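Local structure of NADH dehydrogenase, putative (Plasmodium falciparum, 5JWC) at residues F43-D48 with R87-K92; S389-E394 with F411-N416. The protein probably passes electrons from NADH through its bound FAD to ubiquinone, as a type II NADH dehydrogenase targeted by the quinolone inhibitor RYL-552. All blocks are in the same frame, centred on the assembly; numbering follows the deposited sequence.

Interaction 1 of 2, residues F43-D48 with R87-K92; sequences FLLNID and RNFLRK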
loop_
_atom_site.group_PDB
_atom_site.type_symbol
_atom_site.label_atom_id
_atom_site.label_comp_id
_atom_site.label_asym_id
_atom_site.label_seq_id
_atom_site.Cartn_x
_atom_site.Cartn_y
_atom_site.Cartn_z
ATOM N N PHE A 43 -18.013 -6.957 -18.605
ATOM C CA PHE A 43 -18.739 -6.477 -19.780
ATOM C C PHE A 43 -17.764 -5.692 -20.677
ATOM O O PHE A 43 -17.719 -5.879 -21.904
ATOM C CB PHE A 43 -19.918 -5.604 -19.356
ATOM C CG PHE A 43 -20.827 -5.200 -20.503
ATOM C CD1 PHE A 43 -22.007 -5.894 -20.748
ATOM C CD2 PHE A 43 -20.509 -4.115 -21.313
ATOM C CE1 PHE A 43 -22.876 -5.513 -21.798
ATOM C CE2 PHE A 43 -21.349 -3.728 -22.368
ATOM C CZ PHE A 43 -22.537 -4.431 -22.607
ATOM N N LEU A 44 -16.997 -4.805 -20.047
ATOM C CA LEU A 44 -15.985 -4.013 -20.735
ATOM C C LEU A 44 -14.966 -4.904 -21.448
ATOM O O LEU A 44 -14.565 -4.619 -22.575
ATOM C CB LEU A 44 -15.265 -3.083 -19.737
ATOM C CG LEU A 44 -14.262 -2.073 -20.313
ATOM C CD1 LEU A 44 -15.023 -0.874 -20.910
ATOM C CD2 LEU A 44 -13.224 -1.608 -19.261
ATOM N N LEU A 45 -14.534 -5.975 -20.794
ATOM C CA LEU A 45 -13.539 -6.843 -21.387
ATOM C C LEU A 45 -14.029 -7.466 -22.689
ATOM O O LEU A 45 -13.218 -7.814 -23.528
ATOM C CB LEU A 45 -13.099 -7.962 -20.432
ATOM C CG LEU A 45 -12.221 -7.522 -19.252
ATOM C CD1 LEU A 45 -11.831 -8.723 -18.366
ATOM C CD2 LEU A 45 -11.020 -6.645 -19.636
ATOM N N ASN A 46 -15.342 -7.619 -22.857
ATOM C CA ASN A 46 -15.867 -8.361 -24.013
ATOM C C ASN A 46 -16.652 -7.549 -25.055
ATOM O O ASN A 46 -16.870 -8.028 -26.166
ATOM C CB ASN A 46 -16.751 -9.520 -23.521
ATOM C CG ASN A 46 -17.122 -10.491 -24.631
ATOM O OD1 ASN A 46 -16.250 -11.052 -25.301
ATOM N ND2 ASN A 46 -18.427 -10.722 -24.804
ATOM N N ILE A 47 -17.078 -6.341 -24.706
ATOM C CA ILE A 47 -17.905 -5.548 -25.606
ATOM C C ILE A 47 -17.047 -5.041 -26.777
ATOM O O ILE A 47 -15.891 -4.659 -26.590
ATOM C CB ILE A 47 -18.574 -4.384 -24.860
ATOM C CG1 ILE A 47 -19.631 -3.704 -25.741
ATOM C CG2 ILE A 47 -17.526 -3.395 -24.303
ATOM C CD1 ILE A 47 -20.765 -4.652 -26.175
ATOM N N ASP A 48 -17.591 -5.108 -27.988
ATOM C CA ASP A 48 -16.848 -4.695 -29.180
ATOM C C ASP A 48 -16.748 -3.173 -29.273
ATOM O O ASP A 48 -17.740 -2.492 -29.547
ATOM C CB ASP A 48 -17.510 -5.255 -30.439
ATOM C CG ASP A 48 -16.590 -5.213 -31.657
ATOM O OD1 ASP A 48 -15.793 -4.262 -31.781
ATOM O OD2 ASP A 48 -16.669 -6.144 -32.493
ATOM N N ARG A 87 -8.155 1.537 -16.907
ATOM C CA ARG A 87 -7.580 2.146 -18.119
ATOM C C ARG A 87 -6.651 1.221 -18.890
ATOM O O ARG A 87 -6.434 1.425 -20.081
ATOM C CB ARG A 87 -6.860 3.458 -17.785
ATOM C CG ARG A 87 -7.832 4.506 -17.339
ATOM C CD ARG A 87 -7.240 5.897 -17.291
ATOM N NE ARG A 87 -8.254 6.847 -16.845
ATOM C CZ ARG A 87 -9.214 7.350 -17.627
ATOM N NH1 ARG A 87 -9.304 6.999 -18.915
ATOM N NH2 ARG A 87 -10.090 8.205 -17.122
ATOM N N ASN A 88 -6.126 0.186 -18.240
ATOM C CA ASN A 88 -5.285 -0.794 -18.945
ATOM C C ASN A 88 -6.034 -1.628 -19.965
ATOM O O ASN A 88 -5.414 -2.326 -20.765
ATOM C CB ASN A 88 -4.629 -1.766 -17.957
ATOM C CG ASN A 88 -3.463 -1.164 -17.230
ATOM O OD1 ASN A 88 -2.941 -0.123 -17.628
ATOM N ND2 ASN A 88 -3.043 -1.811 -16.144
ATOM N N PHE A 89 -7.362 -1.592 -19.924
ATOM C CA PHE A 89 -8.158 -2.471 -20.779
ATOM C C PHE A 89 -9.062 -1.674 -21.709
ATOM O O PHE A 89 -10.058 -2.198 -22.202
ATOM C CB PHE A 89 -9.002 -3.436 -19.911
ATOM C CG PHE A 89 -8.174 -4.257 -18.962
ATOM C CD1 PHE A 89 -7.775 -5.546 -19.298
ATOM C CD2 PHE A 89 -7.759 -3.726 -17.758
ATOM C CE1 PHE A 89 -6.986 -6.295 -18.424
ATOM C CE2 PHE A 89 -6.965 -4.468 -16.873
ATOM C CZ PHE A 89 -6.579 -5.757 -17.212
ATOM N N LEU A 90 -8.734 -0.403 -21.931
ATOM C CA LEU A 90 -9.575 0.458 -22.765
ATOM C C LEU A 90 -9.167 0.465 -24.225
ATOM O O LEU A 90 -9.913 0.952 -25.068
ATOM C CB LEU A 90 -9.579 1.899 -22.242
ATOM C CG LEU A 90 -10.320 2.200 -20.940
ATOM C CD1 LEU A 90 -10.224 3.673 -20.584
ATOM C CD2 LEU A 90 -11.803 1.767 -21.026
ATOM N N ARG A 91 -7.992 -0.071 -24.532
ATOM C CA ARG A 91 -7.468 -0.024 -25.899
ATOM C C ARG A 91 -7.325 -1.438 -26.449
ATOM O O ARG A 91 -6.373 -2.132 -26.136
ATOM C CB ARG A 91 -6.119 0.720 -25.945
ATOM C CG ARG A 91 -6.212 2.176 -25.493
ATOM C CD ARG A 91 -4.847 2.805 -25.177
ATOM N NE ARG A 91 -4.096 2.054 -24.173
ATOM C CZ ARG A 91 -4.314 2.147 -22.863
ATOM N NH1 ARG A 91 -5.282 2.940 -22.403
ATOM N NH2 ARG A 91 -3.579 1.439 -22.014
ATOM N N LYS A 92 -8.295 -1.884 -27.235
ATOM C CA LYS A 92 -8.234 -3.243 -27.746
ATOM C C LYS A 92 -7.393 -3.309 -29.016
ATOM O O LYS A 92 -7.076 -2.286 -29.628
ATOM C CB LYS A 92 -9.642 -3.797 -27.974
ATOM C CG LYS A 92 -10.292 -4.245 -26.664
ATOM C CD LYS A 92 -11.746 -4.673 -26.830
ATOM C CE LYS A 92 -12.286 -5.181 -25.490
ATOM N NZ LYS A 92 -13.737 -4.980 -25.327
#
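A lysine hydrogen-bonded to backbone carbonyls at the end of a helix, with a small apolar cluster beside it, joins residues 43-48 to 87-92, in the Rossmann-type part of the flavoprotein. Helix 38-46 follows strand 30-34 and the glycine-rich turn that meets FAD, and the loop between strands 83-85 and 99-109 lies against its C-terminal end. Lys92 does the polar work. Its chain runs extended from CG, carrying NZ in among the backbone oxygens of Leu44, Leu45 and Ile47. NZ donates to Leu44 O at 2.9 Å, in the carbonyl plane with a C=O...N angle of 159°, and more weakly to Leu45 O. Positive charge here should suit the negative end of the helix dipole. Phe49 adds a cation-pi partner to the same lysine. Leu44 and Leu90 meet by their methyls, CD2 to CD2 at 4.1 Å; CG of Leu44 stands anti to its own N (chi1 -174°), which brings the branch out to Leu90. Leu45 CD2 comes obliquely to the Phe89 ring, 3.4 Å from CD1, and Phe41 meets that ring edge-to-face. Lys92 NZ also donates to Ile47 O, 19° from the carbonyl plane, at a modelled 2.5 Å whose shortness makes the length doubtful.

Interaction 2 of 2, residues S389-E394 with F411-N416; sequences SKWDYE and FEIDKN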
loop_
_atom_site.group_PDB
_atom_site.type_symbol
_atom_site.label_atom_id
_atom_site.label_comp_id
_atom_site.label_asym_id
_atom_site.label_seq_id
_atom_site.Cartn_x
_atom_site.Cartn_y
_atom_site.Cartn_z
ATOM N N SER A 389 -31.487 -27.224 -14.641
ATOM C CA SER A 389 -30.789 -26.654 -13.495
ATOM C C SER A 389 -31.738 -25.845 -12.603
ATOM O O SER A 389 -31.361 -25.447 -11.510
ATOM C CB SER A 389 -29.618 -25.758 -13.955
ATOM O OG SER A 389 -30.077 -24.594 -14.641
ATOM N N LYS A 390 -32.958 -25.584 -13.076
ATOM C CA LYS A 390 -33.903 -24.739 -12.337
ATOM C C LYS A 390 -35.151 -25.492 -11.873
ATOM O O LYS A 390 -35.830 -25.059 -10.940
ATOM C CB LYS A 390 -34.348 -23.546 -13.201
ATOM C CG LYS A 390 -33.250 -22.514 -13.520
ATOM C CD LYS A 390 -32.842 -21.743 -12.288
ATOM C CE LYS A 390 -31.703 -20.777 -12.637
ATOM N NZ LYS A 390 -31.076 -20.219 -11.404
ATOM N N TRP A 391 -35.475 -26.578 -12.566
ATOM C CA TRP A 391 -36.662 -27.371 -12.269
ATOM C C TRP A 391 -36.281 -28.840 -12.243
ATOM O O TRP A 391 -35.690 -29.359 -13.195
ATOM C CB TRP A 391 -37.763 -27.127 -13.310
ATOM C CG TRP A 391 -39.043 -27.910 -13.079
ATOM C CD1 TRP A 391 -39.505 -28.963 -13.815
ATOM C CD2 TRP A 391 -40.014 -27.695 -12.049
ATOM N NE1 TRP A 391 -40.707 -29.403 -13.319
ATOM C CE2 TRP A 391 -41.034 -28.639 -12.224
ATOM C CE3 TRP A 391 -40.121 -26.772 -10.999
ATOM C CZ2 TRP A 391 -42.145 -28.708 -11.390
ATOM C CZ3 TRP A 391 -41.217 -26.842 -10.168
ATOM C CH2 TRP A 391 -42.223 -27.806 -10.374
ATOM N N ASP A 392 -36.606 -29.507 -11.143
ATOM C CA ASP A 392 -36.324 -30.935 -11.026
ATOM C C ASP A 392 -37.463 -31.731 -11.666
ATOM O O ASP A 392 -38.489 -31.969 -11.027
ATOM C CB ASP A 392 -36.161 -31.327 -9.560
ATOM C CG ASP A 392 -35.508 -32.689 -9.381
ATOM O OD1 ASP A 392 -35.472 -33.488 -10.345
ATOM O OD2 ASP A 392 -35.016 -32.953 -8.263
ATOM N N TYR A 393 -37.273 -32.149 -12.914
ATOM C CA TYR A 393 -38.307 -32.897 -13.634
ATOM C C TYR A 393 -38.576 -34.282 -13.034
ATOM O O TYR A 393 -39.718 -34.737 -13.030
ATOM C CB TYR A 393 -37.932 -33.040 -15.109
ATOM C CG TYR A 393 -38.073 -31.757 -15.897
ATOM C CD1 TYR A 393 -39.241 -31.473 -16.593
ATOM C CD2 TYR A 393 -37.043 -30.820 -15.925
ATOM C CE1 TYR A 393 -39.378 -30.306 -17.317
ATOM C CE2 TYR A 393 -37.167 -29.641 -16.641
ATOM C CZ TYR A 393 -38.337 -29.391 -17.338
ATOM O OH TYR A 393 -38.481 -28.229 -18.049
ATOM N N GLU A 394 -37.542 -34.947 -12.525
ATOM C CA GLU A 394 -37.723 -36.290 -11.955
ATOM C C GLU A 394 -38.494 -36.270 -10.637
ATOM O O GLU A 394 -39.298 -37.160 -10.380
ATOM C CB GLU A 394 -36.382 -37.012 -11.779
ATOM C CG GLU A 394 -35.730 -37.483 -13.091
ATOM C CD GLU A 394 -35.323 -36.349 -14.024
ATOM O OE1 GLU A 394 -34.409 -35.568 -13.660
ATOM O OE2 GLU A 394 -35.914 -36.240 -15.126
ATOM N N PHE A 411 -47.474 -22.871 -13.673
ATOM C CA PHE A 411 -47.461 -21.886 -12.613
ATOM C C PHE A 411 -46.501 -22.297 -11.493
ATOM O O PHE A 411 -45.820 -21.446 -10.909
ATOM C CB PHE A 411 -48.875 -21.684 -12.062
ATOM C CG PHE A 411 -48.974 -20.627 -10.998
ATOM C CD1 PHE A 411 -49.277 -19.322 -11.324
ATOM C CD2 PHE A 411 -48.791 -20.952 -9.661
ATOM C CE1 PHE A 411 -49.375 -18.352 -10.348
ATOM C CE2 PHE A 411 -48.889 -19.988 -8.683
ATOM C CZ PHE A 411 -49.179 -18.686 -9.028
ATOM N N GLU A 412 -46.443 -23.591 -11.184
ATOM C CA GLU A 412 -45.535 -24.049 -10.132
ATOM C C GLU A 412 -44.081 -23.882 -10.561
ATOM O O GLU A 412 -43.221 -23.558 -9.738
ATOM C CB GLU A 412 -45.809 -25.510 -9.745
ATOM C CG GLU A 412 -47.121 -25.716 -8.972
ATOM C CD GLU A 412 -47.236 -24.815 -7.738
ATOM O OE1 GLU A 412 -46.257 -24.740 -6.960
ATOM O OE2 GLU A 412 -48.303 -24.185 -7.536
ATOM N N ILE A 413 -43.804 -24.113 -11.836
ATOM C CA ILE A 413 -42.450 -23.890 -12.345
ATOM C C ILE A 413 -42.071 -22.398 -12.271
ATOM O O ILE A 413 -40.951 -22.068 -11.856
ATOM C CB ILE A 413 -42.293 -24.421 -13.772
ATOM C CG1 ILE A 413 -42.732 -25.897 -13.820
ATOM C CG2 ILE A 413 -40.831 -24.277 -14.256
ATOM C CD1 ILE A 413 -42.669 -26.528 -15.204
ATOM N N ASP A 414 -42.998 -21.512 -12.648
ATOM C CA ASP A 414 -42.774 -20.069 -12.537
ATOM C C ASP A 414 -42.419 -19.692 -11.118
ATOM O O ASP A 414 -41.450 -18.976 -10.867
ATOM C CB ASP A 414 -44.011 -19.272 -12.953
ATOM C CG ASP A 414 -44.272 -19.334 -14.443
ATOM O OD1 ASP A 414 -43.313 -19.485 -15.215
ATOM O OD2 ASP A 414 -45.449 -19.221 -14.845
ATOM N N LYS A 415 -43.229 -20.182 -10.192
ATOM C CA LYS A 415 -43.096 -19.865 -8.783
ATOM C C LYS A 415 -41.769 -20.378 -8.200
ATOM O O LYS A 415 -41.177 -19.743 -7.330
ATOM C CB LYS A 415 -44.306 -20.454 -8.051
ATOM C CG LYS A 415 -44.467 -20.096 -6.610
ATOM C CD LYS A 415 -45.841 -20.593 -6.147
ATOM C CE LYS A 415 -45.968 -20.614 -4.636
ATOM N NZ LYS A 415 -45.064 -21.639 -4.047
ATOM N N ASN A 416 -41.301 -21.515 -8.709
ATOM C CA ASN A 416 -40.075 -22.152 -8.237
ATOM C C ASN A 416 -38.763 -21.481 -8.701
ATOM O O ASN A 416 -37.700 -21.696 -8.106
ATOM C CB ASN A 416 -40.080 -23.609 -8.691
ATOM C CG ASN A 416 -38.844 -24.352 -8.276
ATOM O OD1 ASN A 416 -38.007 -24.718 -9.112
ATOM N ND2 ASN A 416 -38.704 -24.572 -6.981
HETATM O O HOH W 1 -35.262 -22.573 -9.845
#
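The indole of Trp391 carries Ile413 on one face: CG1 sits 3.6 Å from the centroid of the six-membered ring, only 10° off the normal, a clean CH-pi contact. At the edge, in the indole plane, lie Asn416 CB, 3.7 Å from Trp391 CZ3, and Tyr393 CD1. Tyr393 in turn takes Trp391 CD1 over the centre of one of its faces; the two rings stand nearly perpendicular, the indole edge over the Tyr393 face. The amide of Asn416 stands steeply to the indole, the planes 75° apart. Ile413 CG1 comes over the ring because it lies beside the backbone N (chi1 -54°); beyond it CD1 continues to 4.0 Å from Trp391 NE1. The contact thus fastens the loop of residues 389-394 to the last turns of helix 403-416, within the helical insertion domain. At its border one water donates to Lys390 O at 2.8 Å and to Asn416 O at 3.1 Å, tying loop backbone to helix backbone. Trp391 NE1 gives its hydrogen to Tyr409 OH, one turn earlier on the helix than Ile413. The buried indole can therefore pack its carbon surface on an isoleucine while its one polar group remains satisfied.

In the fold
Interactions 1 and 2 belong to separate parts of the chain, with centres 37 Å apart and nearest atoms about 19 Å apart, and they do not touch. Interaction 1 lies in the dinucleotide-binding fold: the Leu44 side chain is near the glycine-rich FAD turn without touching it, and that of Leu45 is about 7 Å from a bound Triton X-100 fragment. Interaction 2 holds together part of the insertion domain, where the Lys390 side chain is about 14 Å from FAD. On the 87-92 segment, Arg87 forms a salt bridge with Glu173 of the second subunit and Arg91 a hydrogen bond with Asn218 of the second subunit, whereas no other chain of the assembly touches interaction 2.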